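One contact in two related proteins. Structure 1 is maltose/maltodextrin-binding protein from Thermus thermophilus, which binds maltotriose and, as a periplasmic binding protein, probably hands it on to a transporter in the cell membrane: PDB 2GH9 (chain A, 1.95 Å), residues E113-I118 and G233-G238. Structure 2 is solute-binding protein from Thermoactinomyces vulgaris: PDB 2ZYO (chain B, 1.55 Å), residues E129-I134 and G248-K253. Structure 2 is superposed on structure 1 by the backbone atoms of these residues (RMSD 0.45 Å); each is numbered along its deposited sequence.

Structure 1 (2GH9); sequences ESVALI and GPWALG. With GLC (alpha-D-glucopyranose), chain C; GLC (alpha-D-glucopyranose), chain D.
The sugar pocket is lined by E113 and W235 where 113-118, a crossover from strand 104-113 of the larger sheet to strand 116-120 of the four-strand sheet, meets the turn before helix 237-242. E113 reaches past the rim of the W235 indole at about a right angle, its OE1 3.4 Å from CE3 of W235 and the carboxylate plane 73° from the ring. OE1 of E113 makes a salt bridge to R305; OE2 is hydrogen-bonded to Q269 and, at 2.7 Å, to O2 of the chain C glucose. Two bonded glucose units lie over one face of W235, C1 of the chain C unit 3.8 Å from CE2 of W235; CA of G233 lies against the opposite face, toward the rim. CB of E113 rests on CG of P234 at 3.5 Å. V115 brings CG1 to within 3.8 Å of CH2 of W235, and S114 OG donates to V115 O. Deeper in, CD1 of I118 meets CD2 of L237 at 4.3 Å; chi1 -68° sets CG of L237 beside its backbone N.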
loop_
_atom_site.group_PDB
_atom_site.type_symbol
_atom_site.label_atom_id
_atom_site.label_comp_id
_atom_site.label_asym_id
_atom_site.label_seq_id
_atom_site.Cartn_x
_atom_site.Cartn_y
_atom_site.Cartn_z
ATOM N N GLU A 113 0.899 6.271 -1.878
ATOM C CA GLU A 113 0.053 5.934 -0.755
ATOM C C GLU A 113 0.892 5.428 0.399
ATOM O O GLU A 113 1.994 4.949 0.216
ATOM C CB GLU A 113 -0.913 4.832 -1.165
ATOM C CG GLU A 113 -0.207 3.549 -1.632
ATOM C CD GLU A 113 -1.129 2.572 -2.299
ATOM O OE1 GLU A 113 -2.240 2.993 -2.632
ATOM O OE2 GLU A 113 -0.761 1.374 -2.468
ATOM N N SER A 114 0.314 5.500 1.589
ATOM C CA SER A 114 0.890 4.867 2.765
ATOM C C SER A 114 -0.224 4.705 3.765
ATOM O O SER A 114 -1.254 5.371 3.664
ATOM C CB SER A 114 2.017 5.736 3.363
ATOM O OG SER A 114 1.496 6.764 4.190
ATOM N N VAL A 115 -0.030 3.835 4.750
ATOM C CA VAL A 115 -0.915 3.858 5.902
ATOM C C VAL A 115 -0.635 5.076 6.773
ATOM O O VAL A 115 0.429 5.712 6.712
ATOM C CB VAL A 115 -0.856 2.534 6.764
ATOM C CG1 VAL A 115 -1.329 1.352 5.920
ATOM C CG2 VAL A 115 0.549 2.307 7.378
ATOM N N ALA A 116 -1.643 5.410 7.566
ATOM C CA ALA A 116 -1.594 6.516 8.505
ATOM C C ALA A 116 -2.705 6.330 9.556
ATOM O O ALA A 116 -3.593 5.486 9.414
ATOM C CB ALA A 116 -1.798 7.839 7.795
ATOM N N LEU A 117 -2.641 7.156 10.588
ATOM C CA LEU A 117 -3.672 7.229 11.588
ATOM C C LEU A 117 -4.809 8.066 10.999
ATOM O O LEU A 117 -4.685 9.283 10.830
ATOM C CB LEU A 117 -3.136 7.846 12.886
ATOM C CG LEU A 117 -4.211 8.013 13.970
ATOM C CD1 LEU A 117 -4.646 6.634 14.444
ATOM C CD2 LEU A 117 -3.708 8.873 15.100
ATOM N N ILE A 118 -5.899 7.379 10.661
ATOM C CA ILE A 118 -7.095 8.020 10.163
ATOM C C ILE A 118 -8.108 7.999 11.317
ATOM O O ILE A 118 -8.466 6.944 11.839
ATOM C CB ILE A 118 -7.638 7.340 8.911
ATOM C CG1 ILE A 118 -6.509 7.111 7.893
ATOM C CG2 ILE A 118 -8.779 8.189 8.280
ATOM C CD1 ILE A 118 -6.949 6.290 6.630
ATOM N N GLY A 233 -4.795 3.292 4.738
ATOM C CA GLY A 233 -4.281 4.160 3.712
ATOM C C GLY A 233 -5.339 4.774 2.816
ATOM O O GLY A 233 -6.540 4.480 2.945
ATOM N N PRO A 234 -4.886 5.619 1.882
ATOM C CA PRO A 234 -5.793 6.473 1.108
ATOM C C PRO A 234 -6.726 5.707 0.153
ATOM O O PRO A 234 -7.731 6.258 -0.284
ATOM C CB PRO A 234 -4.833 7.408 0.352
ATOM C CG PRO A 234 -3.557 6.687 0.303
ATOM C CD PRO A 234 -3.477 5.868 1.539
ATOM N N TRP A 235 -6.384 4.461 -0.153
ATOM C CA TRP A 235 -7.262 3.560 -0.896
ATOM C C TRP A 235 -8.629 3.356 -0.264
ATOM O O TRP A 235 -9.544 2.877 -0.945
ATOM C CB TRP A 235 -6.612 2.170 -1.082
ATOM C CG TRP A 235 -6.185 1.559 0.196
ATOM C CD1 TRP A 235 -6.953 0.852 1.085
ATOM C CD2 TRP A 235 -4.881 1.633 0.758
ATOM N NE1 TRP A 235 -6.186 0.484 2.179
ATOM C CE2 TRP A 235 -4.912 0.954 1.995
ATOM C CE3 TRP A 235 -3.676 2.217 0.335
ATOM C CZ2 TRP A 235 -3.778 0.810 2.793
ATOM C CZ3 TRP A 235 -2.555 2.067 1.127
ATOM C CH2 TRP A 235 -2.621 1.379 2.353
ATOM N N ALA A 236 -8.751 3.654 1.035
ATOM C CA ALA A 236 -9.978 3.425 1.809
ATOM C C ALA A 236 -10.873 4.684 1.865
ATOM O O ALA A 236 -12.036 4.604 2.260
ATOM C CB ALA A 236 -9.608 2.982 3.231
ATOM N N LEU A 237 -10.316 5.825 1.457
ATOM C CA LEU A 237 -10.945 7.125 1.620
ATOM C C LEU A 237 -12.159 7.340 0.738
ATOM O O LEU A 237 -13.057 8.065 1.142
ATOM C CB LEU A 237 -9.935 8.252 1.403
ATOM C CG LEU A 237 -8.857 8.349 2.477
ATOM C CD1 LEU A 237 -7.881 9.506 2.249
ATOM C CD2 LEU A 237 -9.463 8.433 3.883
ATOM N N GLY A 238 -12.186 6.708 -0.441
ATOM C CA GLY A 238 -13.342 6.765 -1.328
ATOM C C GLY A 238 -14.611 6.352 -0.595
ATOM O O GLY A 238 -15.606 7.082 -0.605
HETATM C C1 GLC C . -3.083 -1.942 0.307
HETATM C C2 GLC C . -1.860 -1.408 -0.415
HETATM C C3 GLC C . -0.963 -2.590 -0.846
HETATM C C4 GLC C . -0.640 -3.539 0.297
HETATM C C5 GLC C . -1.920 -3.949 1.020
HETATM C C6 GLC C . -1.601 -4.773 2.273
HETATM O O2 GLC C . -2.265 -0.684 -1.581
HETATM O O3 GLC C . 0.226 -2.108 -1.432
HETATM O O4 GLC C . 0.041 -4.704 -0.211
HETATM O O5 GLC C . -2.687 -2.783 1.398
HETATM O O6 GLC C . -2.665 -5.665 2.618
HETATM C C1 GLC D . -7.825 -2.867 -1.879
HETATM C C2 GLC D . -7.077 -1.579 -2.217
HETATM C C3 GLC D . -5.584 -1.810 -2.100
HETATM C C4 GLC D . -5.253 -2.305 -0.683
HETATM C C5 GLC D . -6.022 -3.594 -0.352
HETATM C C6 GLC D . -5.835 -3.998 1.123
HETATM O O1 GLC D . -7.578 -3.814 -2.916
HETATM O O2 GLC D . -7.441 -1.105 -3.533
HETATM O O3 GLC D . -4.834 -0.624 -2.412
HETATM O O4 GLC D . -3.885 -2.671 -0.637
HETATM O O5 GLC D . -7.409 -3.395 -0.613
HETATM O O6 GLC D . -6.600 -5.172 1.456
#

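Structure 2 (2ZYO); sequences ESVALI and GPWAIK. With GLC (alpha-D-glucopyranose), chain E.
The maltodextrin pocket counts E129 and W250 among its lining residues, and the two meet directly. E129 reaches past the rim of the W250 indole at about a right angle, its OE1 3.5 Å from CE3 of W250 and the carboxylate plane 57° from the ring. OE2 of E129 accepts a hydrogen bond of 3.1 Å from O2 of a glucose that is one unit of the bound maltotetraose; the same glucose is also hydrogen-bonded to N173. This sugar lies over one face of W250, with its C1 3.4 Å from CE2 of W250, and CA of G248 lies against the opposite face, toward the rim. CB of E129 rests on CG of P249 at 3.9 Å. V131 brings CG1 to within 4.1 Å of CH2 of W250, and S130 OG donates to V131 O, with a further hydrogen bond to OG1 of T277. Deeper in, CD1 of I134 meets CD1 of I252 at 3.9 Å; chi1 -67° sets CG1 of I252 beside its backbone N.

What differs
The hydrogen bond from the serine hydroxyl to the next-door valine carbonyl is kept, S114(A) OG to V115(A) O and S130(B) OG to V131(B) O, although the serine side chains lie differently. A glucose unit sits beside the glutamate and tryptophan in both. The second unit, GLC (chain D), touches W235(A) in structure 1 alone, but glucose occupies that place in structure 2 too, wholly or in part. E113(A), V115(A) and W235(A) keep their places with E129(B), V131(B) and W250(B), while the CA atoms of E113(A) and E129(B) stand 0.8 Å apart. The residue exchanged is L237(A) against I252(B), both buried. CD2 of L237(A) and CD1 of I252(B) are 0.4 Å apart, so the touch on I118(A) or I134(B) is kept, as are those on G233(A) or G248(B) and of CB on the carbonyl O of P234(A) or P249(B). The branch point moves from the gamma to the beta carbon: a methyl at the chain end, CD1 of L237(A), gives way to one beside the backbone, CG2 of I252(B).

Structure 2 (2ZYO)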
loop_
_atom_site.group_PDB
_atom_site.type_symbol
_atom_site.label_atom_id
_atom_site.label_comp_id
_atom_site.label_asym_id
_atom_site.label_seq_id
_atom_site.Cartn_x
_atom_site.Cartn_y
_atom_site.Cartn_z
ATOM N N GLU B 129 1.860 6.100 -1.839
ATOM C CA GLU B 129 0.874 5.744 -0.819
ATOM C C GLU B 129 1.537 5.226 0.456
ATOM O O GLU B 129 2.611 4.624 0.414
ATOM C CB GLU B 129 -0.130 4.714 -1.356
ATOM C CG GLU B 129 0.490 3.397 -1.824
ATOM C CD GLU B 129 -0.536 2.360 -2.257
ATOM O OE1 GLU B 129 -1.618 2.739 -2.754
ATOM O OE2 GLU B 129 -0.242 1.154 -2.111
ATOM N N SER B 130 0.882 5.480 1.584
ATOM C CA SER B 130 1.288 4.960 2.886
ATOM C C SER B 130 0.058 4.858 3.768
ATOM O O SER B 130 -0.900 5.608 3.584
ATOM C CB SER B 130 2.300 5.902 3.545
ATOM O OG SER B 130 2.544 5.537 4.896
ATOM N N VAL B 131 0.082 3.945 4.736
ATOM C CA VAL B 131 -0.926 3.979 5.795
ATOM C C VAL B 131 -0.686 5.205 6.673
ATOM O O VAL B 131 0.407 5.776 6.683
ATOM C CB VAL B 131 -0.967 2.682 6.664
ATOM C CG1 VAL B 131 -1.297 1.465 5.810
ATOM C CG2 VAL B 131 0.328 2.475 7.439
ATOM N N ALA B 132 -1.728 5.616 7.384
ATOM C CA ALA B 132 -1.639 6.693 8.365
ATOM C C ALA B 132 -2.773 6.494 9.350
ATOM O O ALA B 132 -3.514 5.509 9.249
ATOM C CB ALA B 132 -1.735 8.058 7.687
ATOM N N LEU B 133 -2.915 7.414 10.298
ATOM C CA LEU B 133 -4.015 7.340 11.251
ATOM C C LEU B 133 -5.238 8.037 10.667
ATOM O O LEU B 133 -5.282 9.268 10.579
ATOM C CB LEU B 133 -3.621 7.945 12.603
ATOM C CG LEU B 133 -4.530 7.583 13.782
ATOM C CD1 LEU B 133 -4.378 6.117 14.182
ATOM C CD2 LEU B 133 -4.247 8.495 14.960
ATOM N N ILE B 134 -6.212 7.236 10.244
ATOM C CA ILE B 134 -7.472 7.758 9.723
ATOM C C ILE B 134 -8.473 7.749 10.864
ATOM O O ILE B 134 -8.668 6.720 11.512
ATOM C CB ILE B 134 -8.010 6.909 8.549
ATOM C CG1 ILE B 134 -6.957 6.783 7.438
ATOM C CG2 ILE B 134 -9.305 7.507 8.004
ATOM C CD1 ILE B 134 -7.321 5.778 6.345
ATOM N N GLY B 248 -4.685 2.988 4.537
ATOM C CA GLY B 248 -4.173 3.834 3.466
ATOM C C GLY B 248 -5.239 4.623 2.732
ATOM O O GLY B 248 -6.429 4.484 3.018
ATOM N N PRO B 249 -4.813 5.463 1.774
ATOM C CA PRO B 249 -5.686 6.356 1.007
ATOM C C PRO B 249 -6.754 5.629 0.187
ATOM O O PRO B 249 -7.773 6.229 -0.163
ATOM C CB PRO B 249 -4.712 7.094 0.082
ATOM C CG PRO B 249 -3.499 6.236 0.030
ATOM C CD PRO B 249 -3.402 5.608 1.377
ATOM N N TRP B 250 -6.521 4.347 -0.092
ATOM C CA TRP B 250 -7.452 3.508 -0.858
ATOM C C TRP B 250 -8.828 3.334 -0.203
ATOM O O TRP B 250 -9.798 2.968 -0.873
ATOM C CB TRP B 250 -6.828 2.131 -1.125
ATOM C CG TRP B 250 -6.275 1.467 0.108
ATOM C CD1 TRP B 250 -6.976 0.774 1.056
ATOM C CD2 TRP B 250 -4.903 1.437 0.522
ATOM N NE1 TRP B 250 -6.126 0.319 2.039
ATOM C CE2 TRP B 250 -4.848 0.710 1.734
ATOM C CE3 TRP B 250 -3.715 1.954 -0.012
ATOM C CZ2 TRP B 250 -3.650 0.487 2.419
ATOM C CZ3 TRP B 250 -2.521 1.732 0.671
ATOM C CH2 TRP B 250 -2.500 1.004 1.874
ATOM N N ALA B 251 -8.908 3.596 1.101
ATOM C CA ALA B 251 -10.147 3.411 1.856
ATOM C C ALA B 251 -10.951 4.706 2.035
ATOM O O ALA B 251 -12.104 4.669 2.474
ATOM C CB ALA B 251 -9.843 2.779 3.211
ATOM N N ILE B 252 -10.343 5.838 1.679
ATOM C CA ILE B 252 -10.918 7.165 1.936
ATOM C C ILE B 252 -12.265 7.415 1.246
ATOM O O ILE B 252 -13.234 7.807 1.901
ATOM C CB ILE B 252 -9.915 8.298 1.585
ATOM C CG1 ILE B 252 -8.713 8.284 2.547
ATOM C CG2 ILE B 252 -10.607 9.668 1.551
ATOM C CD1 ILE B 252 -9.054 8.412 4.037
ATOM N N LYS B 253 -12.317 7.189 -0.065
ATOM C CA LYS B 253 -13.540 7.423 -0.838
ATOM C C LYS B 253 -14.707 6.586 -0.314
ATOM O O LYS B 253 -15.842 7.062 -0.256
ATOM C CB LYS B 253 -13.304 7.164 -2.330
ATOM C CG LYS B 253 -12.426 8.213 -3.009
ATOM C CD LYS B 253 -12.390 8.038 -4.526
ATOM C CE LYS B 253 -13.591 8.687 -5.207
ATOM N NZ LYS B 253 -13.528 10.175 -5.167
HETATM C C1 GLC E . -3.137 -1.908 0.300
HETATM C C2 GLC E . -1.866 -1.800 -0.581
HETATM C C3 GLC E . -1.179 -3.161 -0.821
HETATM C C4 GLC E . -1.084 -3.978 0.468
HETATM C C5 GLC E . -2.454 -4.049 1.137
HETATM C C6 GLC E . -2.447 -4.844 2.434
HETATM O O1 GLC E . -4.203 -2.444 -0.403
HETATM O O2 GLC E . -2.187 -1.200 -1.835
HETATM O O3 GLC E . 0.132 -2.947 -1.328
HETATM O O4 GLC E . -0.625 -5.307 0.159
HETATM O O5 GLC E . -2.900 -2.719 1.460
HETATM O O6 GLC E . -2.931 -6.165 2.238
#